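Local structure of geranyltranstransferase (Roseobacter denitrificans, 4LLS) at residues 37-42 / 136-141; 52-57 / 129-134; 95-100 / 169-174; 203-208 / 228-233. The protein probably condenses isopentenyl diphosphate with allylic diphosphates, with the help of divalent metal ions, to build farnesyl or geranylgeranyl diphosphate. All blocks are in the same frame, centred on the assembly; numbering follows the deposited sequence.

Contact 1: 37-42 / 136-141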
# COMPACT_ATOMS: atom_id res chain seq x y z
N ALA A 37 9.31 18.73 5.08
CA ALA A 37 10.75 18.50 5.24
C ALA A 37 11.07 17.03 5.34
O ALA A 37 12.05 16.55 4.79
CB ALA A 37 11.27 19.23 6.44
N HIS A 38 10.19 16.29 6.00
CA HIS A 38 10.40 14.86 6.19
C HIS A 38 10.19 14.11 4.88
O HIS A 38 10.99 13.23 4.55
CB HIS A 38 9.51 14.28 7.29
CG HIS A 38 10.16 13.14 8.00
ND1 HIS A 38 9.76 11.83 7.91
CD2 HIS A 38 11.33 13.12 8.69
CE1 HIS A 38 10.60 11.06 8.60
NE2 HIS A 38 11.55 11.83 9.08
N PHE A 39 9.18 14.44 4.11
CA PHE A 39 9.02 13.86 2.77
C PHE A 39 10.26 14.15 1.92
O PHE A 39 10.80 13.29 1.27
CB PHE A 39 7.81 14.44 2.03
CG PHE A 39 6.53 13.72 2.32
CD1 PHE A 39 6.40 12.38 2.04
CD2 PHE A 39 5.46 14.39 2.89
CE1 PHE A 39 5.21 11.70 2.34
CE2 PHE A 39 4.26 13.75 3.12
CZ PHE A 39 4.14 12.37 2.89
N ASP A 40 10.74 15.37 2.00
CA ASP A 40 11.90 15.75 1.19
C ASP A 40 13.08 14.87 1.54
O ASP A 40 13.80 14.39 0.67
CB ASP A 40 12.24 17.22 1.42
CG ASP A 40 11.23 18.19 0.77
OD1 ASP A 40 10.31 17.80 -0.00
OD2 ASP A 40 11.38 19.39 1.08
N LYS A 41 13.32 14.69 2.83
CA LYS A 41 14.49 13.92 3.30
C LYS A 41 14.36 12.44 2.93
O LYS A 41 15.29 11.82 2.41
CB LYS A 41 14.66 14.06 4.79
CG LYS A 41 15.11 15.44 5.26
CD LYS A 41 15.15 15.48 6.78
CE LYS A 41 15.07 16.89 7.35
NZ LYS A 41 14.89 16.83 8.84
N VAL A 42 13.17 11.88 3.11
CA VAL A 42 12.97 10.47 2.83
C VAL A 42 13.04 10.15 1.33
O VAL A 42 13.70 9.20 0.92
CB VAL A 42 11.62 10.01 3.42
CG1 VAL A 42 11.24 8.63 2.91
CG2 VAL A 42 11.67 10.05 4.92
N GLN A 136 1.60 4.12 -0.78
CA GLN A 136 1.06 3.23 0.22
C GLN A 136 2.21 2.49 0.91
O GLN A 136 2.29 2.38 2.15
CB GLN A 136 0.00 2.28 -0.31
CG GLN A 136 -0.44 1.32 0.83
CD GLN A 136 -1.51 0.29 0.57
OE1 GLN A 136 -1.82 -0.47 1.48
NE2 GLN A 136 -2.06 0.23 -0.61
N THR A 137 3.15 1.97 0.12
CA THR A 137 4.25 1.21 0.67
C THR A 137 5.09 2.10 1.61
O THR A 137 5.49 1.69 2.71
CB THR A 137 5.15 0.63 -0.41
OG1 THR A 137 4.34 0.11 -1.47
CG2 THR A 137 6.02 -0.44 0.19
N LEU A 138 5.28 3.34 1.17
CA LEU A 138 6.11 4.27 1.92
C LEU A 138 5.45 4.56 3.29
O LEU A 138 6.12 4.67 4.31
CB LEU A 138 6.27 5.57 1.13
CG LEU A 138 7.17 6.59 1.81
CD1 LEU A 138 8.61 6.07 1.83
CD2 LEU A 138 7.10 7.92 1.08
N ALA A 139 4.12 4.64 3.36
CA ALA A 139 3.44 4.84 4.64
C ALA A 139 3.85 3.77 5.64
O ALA A 139 4.13 4.04 6.82
CB ALA A 139 1.93 4.83 4.43
N PHE A 140 3.86 2.51 5.20
CA PHE A 140 4.24 1.43 6.08
C PHE A 140 5.73 1.42 6.42
O PHE A 140 6.08 1.11 7.55
CB PHE A 140 3.79 0.10 5.49
CG PHE A 140 2.29 -0.09 5.59
CD1 PHE A 140 1.47 0.07 4.49
CD2 PHE A 140 1.71 -0.44 6.78
CE1 PHE A 140 0.12 0.00 4.61
CE2 PHE A 140 0.36 -0.51 6.90
CZ PHE A 140 -0.45 -0.30 5.82
N GLU A 141 6.59 1.86 5.50
CA GLU A 141 8.01 2.03 5.80
C GLU A 141 8.20 3.06 6.89
O GLU A 141 8.94 2.85 7.84
CB GLU A 141 8.77 2.41 4.55
CG GLU A 141 10.25 2.61 4.82
CD GLU A 141 11.12 2.77 3.57
OE1 GLU A 141 10.59 2.75 2.46
OE2 GLU A 141 12.36 3.01 3.71
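Leu138 meets Val42 and Phe39 where two helices of the all-alpha isoprenoid synthase fold pass each other. Helix 22-43 supplies the valine and the phenylalanine, and helix 125-144 supplies the leucine. The backbones stay well apart, with 9.3 Å between Val42 CA and Leu138 CA, so side chains alone bridge the gap. Leu138 does this by extending away from its own helix, with CG anti to the backbone N (chi1 -178°). Its two methyl groups then divide the work. CD1 goes to Val42, and the two side chains run past each other in opposite directions. CD2 goes to Phe39, lying near the plane of the ring and at its edge, next to CE1. No hydrogen bond crosses the contact.

Phe46 from a loop also touches Leu138, and Thr89 of helix 81-102 touches the Phe39 ring. Helix 125-144 turns another side to the second subunit. There the Phe140 ring stacks on Phe140 of the second subunit, and Glu141 forms a salt bridge with Arg164 of that subunit. Phe39 CE1 is 4.4 Å from Leu138 CD2. The valine branch is closer: Val42 CG1, itself anti to the backbone N (chi1 168°), stands 3.8 Å from Leu138 CD1.

Contact 2: 52-57 / 129-134. With GST (geranyl S-thiolodiphosphate), chain I.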
# COMPACT_ATOMS: atom_id res chain seq x y z
N VAL A 52 9.12 8.59 -8.96
CA VAL A 52 9.53 9.24 -7.71
C VAL A 52 9.21 10.73 -7.73
O VAL A 52 8.80 11.32 -6.71
CB VAL A 52 11.03 8.98 -7.43
CG1 VAL A 52 11.52 9.73 -6.20
CG2 VAL A 52 11.29 7.50 -7.26
N GLU A 53 9.40 11.37 -8.88
CA GLU A 53 8.96 12.75 -9.03
C GLU A 53 7.45 12.89 -8.79
O GLU A 53 6.98 13.86 -8.19
CB GLU A 53 9.36 13.28 -10.41
CG GLU A 53 10.87 13.41 -10.52
CD GLU A 53 11.35 13.92 -11.87
OE1 GLU A 53 10.53 14.47 -12.65
OE2 GLU A 53 12.56 13.76 -12.14
N ALA A 54 6.69 11.92 -9.29
CA ALA A 54 5.24 11.85 -9.07
C ALA A 54 4.87 11.62 -7.59
O ALA A 54 3.94 12.21 -7.08
CB ALA A 54 4.62 10.77 -9.94
N MET A 55 5.65 10.80 -6.90
CA MET A 55 5.47 10.64 -5.47
C MET A 55 5.64 11.98 -4.75
O MET A 55 4.89 12.28 -3.82
CB MET A 55 6.45 9.63 -4.90
CG MET A 55 6.16 8.20 -5.30
SD MET A 55 7.47 7.02 -4.91
CE MET A 55 7.22 6.82 -3.15
N ALA A 56 6.67 12.75 -5.12
CA ALA A 56 6.93 14.02 -4.49
C ALA A 56 5.82 15.02 -4.84
O ALA A 56 5.35 15.79 -3.98
CB ALA A 56 8.26 14.57 -4.96
N HIS A 57 5.36 14.98 -6.08
CA HIS A 57 4.27 15.86 -6.52
C HIS A 57 3.03 15.62 -5.66
O HIS A 57 2.34 16.55 -5.25
CB HIS A 57 3.98 15.57 -7.98
CG HIS A 57 3.06 16.55 -8.63
ND1 HIS A 57 1.74 16.30 -8.89
CD2 HIS A 57 3.33 17.76 -9.18
CE1 HIS A 57 1.22 17.32 -9.56
NE2 HIS A 57 2.16 18.22 -9.72
N VAL A 129 -0.85 5.15 -11.16
CA VAL A 129 -1.09 3.90 -10.47
C VAL A 129 0.13 3.52 -9.63
O VAL A 129 0.00 3.23 -8.41
CB VAL A 129 -1.43 2.76 -11.44
CG1 VAL A 129 -1.43 1.41 -10.70
CG2 VAL A 129 -2.78 3.02 -12.12
N LEU A 130 1.32 3.60 -10.21
CA LEU A 130 2.51 3.12 -9.53
C LEU A 130 2.94 4.07 -8.43
O LEU A 130 3.40 3.63 -7.37
CB LEU A 130 3.67 2.84 -10.52
CG LEU A 130 3.44 1.67 -11.49
CD1 LEU A 130 4.59 1.67 -12.47
CD2 LEU A 130 3.35 0.34 -10.77
N ALA A 131 2.80 5.38 -8.65
CA ALA A 131 3.16 6.32 -7.61
C ALA A 131 2.23 6.13 -6.42
O ALA A 131 2.72 6.19 -5.28
CB ALA A 131 3.07 7.77 -8.12
N GLY A 132 0.92 5.95 -6.62
CA GLY A 132 0.03 5.68 -5.52
C GLY A 132 0.41 4.39 -4.81
O GLY A 132 0.45 4.34 -3.60
N ASP A 133 0.79 3.35 -5.57
CA ASP A 133 1.16 2.06 -5.01
C ASP A 133 2.38 2.27 -4.07
O ASP A 133 2.39 1.77 -2.93
CB ASP A 133 1.49 1.06 -6.12
CG ASP A 133 0.28 0.51 -6.80
OD1 ASP A 133 -0.84 0.66 -6.27
OD2 ASP A 133 0.47 -0.12 -7.87
N ALA A 134 3.41 3.00 -4.55
CA ALA A 134 4.64 3.17 -3.82
C ALA A 134 4.42 4.06 -2.60
O ALA A 134 5.18 3.96 -1.64
CB ALA A 134 5.77 3.73 -4.69
PA GST I . 4.48 -11.86 -16.25
O1A GST I . 5.33 -12.29 -17.45
O2A GST I . 3.37 -10.87 -16.59
O3A GST I . 4.04 -12.97 -15.33
O1B GST I . 5.46 -11.03 -15.36
PB GST I . 6.43 -9.99 -16.04
O2B GST I . 5.69 -9.02 -16.85
O3B GST I . 7.61 -10.75 -16.85
S1 GST I . 7.15 -9.16 -14.39
C1 GST I . 5.57 -8.94 -13.64
C2 GST I . 5.60 -7.72 -12.77
C3 GST I . 5.82 -7.81 -11.46
C10 GST I . 6.06 -9.14 -10.81
C4 GST I . 5.93 -6.56 -10.64
C5 GST I . 4.87 -5.55 -11.08
C6 GST I . 5.07 -4.35 -10.20
C7 GST I . 4.13 -3.45 -9.91
C9 GST I . 4.59 -2.34 -9.01
C8 GST I . 2.71 -3.51 -10.36
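In the all-alpha isoprenoid synthase fold, helix 50-59 crosses helix 125-144 through small residues, with Ala54 and Met55 set against Ala131 and Ala134. The axes of the two short segments approach to 8.8 Å at a crossing angle of -68°. Alanines at the crossing let the backbones come close: Met55 CA and Ala131 CA are only 5.3 Å apart. Methyl meets methyl at one end, where Ala54 CB is 3.8 Å from Ala131 CB. Trp123 and Val119 of the same chain also touch Ala54.

Met55 carries the other end. Its bond from CA to CB does not aim at the opposing helix, but the rest of the chain does. CG passes the carbonyl oxygen of Ala131. Met55 SD lies 3.7 Å from Ala134 CB, and the bend at chi3 (77°) turns CE back against the same methyl. Met55 CE also rests 3.8 Å from Ala134 O. Ala168 of the second subunit packs on Met55 as well.

Leu130 takes no part in the crossing and meets a ligand instead. This is the geranyl S-thiolodiphosphate that is hydrogen-bonded to Lys252 and Arg113 of the second subunit. Helix 125-144 thus appears to help close the end of that subunit's prenyl pocket: Leu130 CD2 lies 3.4 Å from C9, one of the two terminal methyls of the ligand.

Contact 3: 95-100 / 169-174. With GST (geranyl S-thiolodiphosphate), chain D; IPE (3-methylbut-3-enyl trihydrogen diphosphate), chain C.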
# COMPACT_ATOMS: atom_id res chain seq x y z
N HIS A 95 -2.73 8.96 2.83
CA HIS A 95 -3.72 9.87 2.30
C HIS A 95 -3.37 10.25 0.87
O HIS A 95 -4.25 10.27 -0.02
CB HIS A 95 -3.77 11.05 3.25
CG HIS A 95 -4.59 12.19 2.77
ND1 HIS A 95 -5.94 12.12 2.58
CD2 HIS A 95 -4.25 13.49 2.62
CE1 HIS A 95 -6.40 13.32 2.24
NE2 HIS A 95 -5.39 14.17 2.27
N ALA A 96 -2.13 10.64 0.63
CA ALA A 96 -1.73 11.05 -0.71
C ALA A 96 -1.97 9.95 -1.70
O ALA A 96 -2.45 10.22 -2.83
CB ALA A 96 -0.30 11.49 -0.77
N TYR A 97 -1.64 8.72 -1.35
CA TYR A 97 -1.84 7.59 -2.28
C TYR A 97 -3.31 7.49 -2.64
O TYR A 97 -3.67 7.33 -3.84
CB TYR A 97 -1.31 6.27 -1.67
CG TYR A 97 -2.32 5.17 -1.53
CD1 TYR A 97 -2.83 4.50 -2.65
CD2 TYR A 97 -2.69 4.69 -0.31
CE1 TYR A 97 -3.78 3.52 -2.50
CE2 TYR A 97 -3.52 3.60 -0.15
CZ TYR A 97 -4.10 3.03 -1.26
OH TYR A 97 -5.06 2.05 -1.14
N SER A 98 -4.18 7.61 -1.65
CA SER A 98 -5.61 7.45 -1.88
C SER A 98 -6.12 8.50 -2.86
O SER A 98 -6.98 8.20 -3.69
CB SER A 98 -6.41 7.49 -0.55
OG SER A 98 -6.54 8.84 -0.05
N LEU A 99 -5.55 9.69 -2.82
CA LEU A 99 -6.02 10.79 -3.70
C LEU A 99 -5.49 10.56 -5.12
O LEU A 99 -6.20 10.84 -6.10
CB LEU A 99 -5.59 12.15 -3.20
CG LEU A 99 -6.10 12.56 -1.81
CD1 LEU A 99 -5.60 13.96 -1.46
CD2 LEU A 99 -7.60 12.43 -1.66
N VAL A 100 -4.29 10.05 -5.26
CA VAL A 100 -3.73 9.78 -6.59
C VAL A 100 -4.63 8.78 -7.28
O VAL A 100 -4.97 8.92 -8.47
CB VAL A 100 -2.30 9.26 -6.52
CG1 VAL A 100 -1.83 8.84 -7.89
CG2 VAL A 100 -1.39 10.33 -5.96
N GLN A 169 -11.57 -3.28 5.02
CA GLN A 169 -12.55 -2.98 6.08
C GLN A 169 -12.70 -1.51 6.42
O GLN A 169 -13.57 -1.15 7.22
CB GLN A 169 -12.18 -3.73 7.34
CG GLN A 169 -12.33 -5.22 7.14
CD GLN A 169 -11.96 -6.00 8.38
OE1 GLN A 169 -10.86 -5.89 8.89
NE2 GLN A 169 -12.93 -6.73 8.92
N GLY A 170 -11.86 -0.68 5.80
CA GLY A 170 -11.78 0.75 6.13
C GLY A 170 -11.87 1.59 4.87
O GLY A 170 -12.89 1.60 4.19
N MET A 171 -10.82 2.31 4.58
CA MET A 171 -10.83 3.26 3.50
C MET A 171 -11.21 2.63 2.16
O MET A 171 -11.97 3.24 1.41
CB MET A 171 -9.49 3.98 3.43
CG MET A 171 -9.44 5.10 2.42
SD MET A 171 -7.79 5.78 2.26
CE MET A 171 -6.96 4.43 1.37
N VAL A 172 -10.60 1.48 1.80
CA VAL A 172 -10.92 0.89 0.49
C VAL A 172 -12.36 0.39 0.44
O VAL A 172 -13.01 0.53 -0.61
CB VAL A 172 -9.90 -0.18 0.10
CG1 VAL A 172 -10.37 -0.84 -1.19
CG2 VAL A 172 -8.53 0.43 -0.09
N LEU A 173 -12.87 -0.11 1.56
CA LEU A 173 -14.29 -0.48 1.66
C LEU A 173 -15.14 0.75 1.33
O LEU A 173 -16.06 0.68 0.51
CB LEU A 173 -14.61 -0.97 3.06
CG LEU A 173 -16.09 -1.28 3.32
CD1 LEU A 173 -16.57 -2.31 2.31
CD2 LEU A 173 -16.32 -1.78 4.73
N GLY A 174 -14.86 1.86 1.99
CA GLY A 174 -15.62 3.09 1.76
C GLY A 174 -15.61 3.47 0.28
O GLY A 174 -16.66 3.82 -0.28
PA GST D . -12.24 15.11 -3.12
O1A GST D . -11.07 15.84 -2.47
O2A GST D . -13.53 15.92 -3.21
O3A GST D . -11.86 14.45 -4.44
O1B GST D . -12.53 13.90 -2.13
PB GST D . -13.82 12.99 -2.23
O2B GST D . -15.04 13.63 -1.72
O3B GST D . -13.95 12.42 -3.68
S1 GST D . -13.37 11.55 -0.94
C1 GST D . -11.89 10.99 -1.71
C2 GST D . -11.60 9.53 -1.45
C3 GST D . -10.79 9.13 -0.46
C10 GST D . -10.21 10.10 0.52
C4 GST D . -10.53 7.68 -0.22
C5 GST D . -10.23 7.02 -1.58
C6 GST D . -9.94 5.57 -1.41
C7 GST D . -9.17 4.85 -2.27
C9 GST D . -8.50 5.36 -3.52
C8 GST D . -8.99 3.42 -1.87
C1 IPE C . -9.45 15.55 0.58
O1 IPE C . -8.85 15.66 1.89
C2 IPE C . -10.02 14.14 0.43
C3 IPE C . -11.06 13.87 1.48
C4 IPE C . -10.95 12.85 2.33
C5 IPE C . -12.34 14.65 1.48
PA IPE C . -8.26 17.06 2.37
O1A IPE C . -9.32 18.16 2.20
O2A IPE C . -7.74 16.85 3.72
O3A IPE C . -7.05 17.34 1.37
PB IPE C . -5.57 17.99 1.46
O1B IPE C . -5.30 18.55 0.08
O2B IPE C . -5.59 19.06 2.52
O3B IPE C . -4.70 16.82 1.88
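The Tyr97 ring meets Met171 CE obliquely, with Tyr97 CE2 3.9 Å from that methyl. The contact forms part of the wall of the substrate cavity of the all-alpha isoprenoid synthase fold, between helix 81-102 and the start of helix 171-184. The His95 ring has Leu99 CG above one face, offset toward the rim. Its edge is turned to isopentenyl diphosphate: ester oxygen O1 lies there in plane, and His95 NE2 donates to O3B at 2.8 Å (N-H...O 152°). Lys63, Arg66 and Arg114 also bind this diphosphate.

Met171 reaches across with CG anti to the backbone N and chi2 extended, which carries SD to 3.6 Å from Ser98 CB. The bend at chi3 (73°) then turns CE toward Tyr97. The flank of Met171 lines the geranyl chain, as CG lies 3.8 Å from C4 of geranyl S-thiolodiphosphate. Val172 CG2 touches the ligand's C8 at 3.5 Å. Helix 81-102 ends at Asp102, a calcium ligand of the first aspartate-rich motif.

Ser98 OG turns back to its own helix and donates to His95 O at 2.7 Å, an oxygen that also accepts from Leu99 N. Ser98 O comes within 3.2 Å of C9 of geranyl S-thiolodiphosphate.

Contact 4: 203-208 / 228-233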
# COMPACT_ATOMS: atom_id res chain seq x y z
N ALA A 203 -11.87 6.75 8.71
CA ALA A 203 -10.90 5.78 9.21
C ALA A 203 -9.51 6.40 9.33
O ALA A 203 -8.83 6.19 10.35
CB ALA A 203 -10.85 4.57 8.27
N LEU A 204 -9.06 7.14 8.34
CA LEU A 204 -7.71 7.70 8.43
C LEU A 204 -7.70 8.81 9.44
O LEU A 204 -6.67 9.05 10.06
CB LEU A 204 -7.19 8.26 7.11
CG LEU A 204 -7.03 7.30 5.95
CD1 LEU A 204 -6.20 7.97 4.86
CD2 LEU A 204 -6.44 5.96 6.41
N ILE A 205 -8.78 9.57 9.58
CA ILE A 205 -8.79 10.67 10.59
C ILE A 205 -8.78 10.04 11.98
O ILE A 205 -8.07 10.52 12.89
CB ILE A 205 -10.01 11.61 10.35
CG1 ILE A 205 -9.73 12.46 9.14
CG2 ILE A 205 -10.24 12.48 11.58
CD1 ILE A 205 -10.91 13.26 8.64
N GLY A 206 -9.47 8.94 12.15
CA GLY A 206 -9.43 8.18 13.40
C GLY A 206 -8.05 7.65 13.73
O GLY A 206 -7.60 7.72 14.88
N TRP A 207 -7.35 7.12 12.75
CA TRP A 207 -5.99 6.63 12.96
C TRP A 207 -5.10 7.79 13.38
O TRP A 207 -4.31 7.67 14.31
CB TRP A 207 -5.45 5.96 11.70
CG TRP A 207 -4.14 5.24 11.90
CD1 TRP A 207 -3.98 3.94 12.34
CD2 TRP A 207 -2.81 5.80 11.88
NE1 TRP A 207 -2.66 3.64 12.46
CE2 TRP A 207 -1.92 4.76 12.25
CE3 TRP A 207 -2.29 7.06 11.63
CZ2 TRP A 207 -0.54 4.93 12.25
CZ3 TRP A 207 -0.92 7.25 11.66
CH2 TRP A 207 -0.06 6.19 11.96
N SER A 208 -5.24 8.93 12.72
CA SER A 208 -4.41 10.08 13.01
C SER A 208 -4.59 10.58 14.43
O SER A 208 -3.61 10.89 15.13
CB SER A 208 -4.74 11.20 12.04
OG SER A 208 -4.54 10.83 10.70
N GLN A 228 -14.29 10.54 15.73
CA GLN A 228 -15.58 10.17 15.09
C GLN A 228 -16.37 11.43 14.74
O GLN A 228 -16.75 11.67 13.58
CB GLN A 228 -16.38 9.24 15.99
CG GLN A 228 -15.78 7.84 16.08
CD GLN A 228 -16.35 6.95 17.18
OE1 GLN A 228 -16.90 7.44 18.17
NE2 GLN A 228 -16.15 5.64 17.04
N ALA A 229 -16.44 12.35 15.69
CA ALA A 229 -17.12 13.63 15.44
C ALA A 229 -16.35 14.47 14.44
O ALA A 229 -16.93 15.12 13.55
CB ALA A 229 -17.27 14.39 16.72
N LEU A 230 -15.05 14.61 14.66
CA LEU A 230 -14.23 15.43 13.79
C LEU A 230 -14.32 14.99 12.34
O LEU A 230 -14.38 15.80 11.42
CB LEU A 230 -12.77 15.44 14.28
CG LEU A 230 -11.85 16.43 13.57
CD1 LEU A 230 -12.10 17.82 14.13
CD2 LEU A 230 -10.38 16.07 13.74
N GLY A 231 -14.21 13.69 12.12
CA GLY A 231 -14.22 13.19 10.75
C GLY A 231 -15.54 13.47 10.06
O GLY A 231 -15.56 13.73 8.87
N LEU A 232 -16.64 13.30 10.78
CA LEU A 232 -17.95 13.55 10.17
C LEU A 232 -18.08 15.04 9.88
O LEU A 232 -18.52 15.43 8.80
CB LEU A 232 -19.07 13.08 11.08
CG LEU A 232 -20.47 13.31 10.53
CD1 LEU A 232 -20.67 12.72 9.15
CD2 LEU A 232 -21.46 12.70 11.53
N ALA A 233 -17.67 15.88 10.82
CA ALA A 233 -17.69 17.33 10.57
C ALA A 233 -16.85 17.67 9.33
O ALA A 233 -17.24 18.49 8.49
CB ALA A 233 -17.16 18.09 11.78
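Ile205 packs on the bare backbone of Gly231. Its CD1 is 3.9 Å from Gly231 CA, and its CG2 branch is 4.1 Å from the same atom. Both branches of the isoleucine therefore rest on one glycine. With no side chain there, the helices come close: Ile205 CA and Gly231 CA are 6.0 Å apart. Leu230 adds a looser contact at one side, with CD2 4.2 Å from Ile205 CG2. The isoleucine torsions explain the double touch. CG2 is anti to the backbone N, while CG1 lies beside that N (chi1 -74°) and carries CD1 onward in an extended line (chi2 170°).

In the next shell, Leu69 of helix 65-76 touches Ile205, Leu230 and Ser208. On helix 190-215, Ser208 OG donates to Leu204 O at 2.8 Å, four residues back. Ser208 N also donates to Leu204 O, and the two donors arrive from opposite faces of the carbonyl plane.

Further along helix 221-244 comes Asp238, which binds calcium. The Ile205 side chain itself is about 6 Å from the bound isopentenyl diphosphate, measured between nearest atoms. Such close apolar seating of consecutive helices, 190-215 and 221-244, belongs to the helical bundle around the substrate cavity of an all-alpha isoprenoid synthase.

In the fold
All four contacts are buried helix packing without a hydrogen bond between their segments, but their places differ. Contacts 1 and 2 lie farther from the chain centre and share helix 125-144. Contact 2 is nested within the chain loop closed by contact 1. Contacts 1, 2 and 3 all touch the second subunit; contact 4 does not. Contact 3 lines both substrate sites; its polar bonds go to isopentenyl diphosphate and within its own helix, not between the segments. It adjoins contact 1 through Tyr97 and Gln136, and contact 2 through Tyr97 and Gly132. Leu204 CD1 links contact 4 to contact 3, touching Met171 SD and His95 CA. Small residues bring the backbones close in contacts 2 and 4. Larger side chains span wider gaps in contacts 1 and 3.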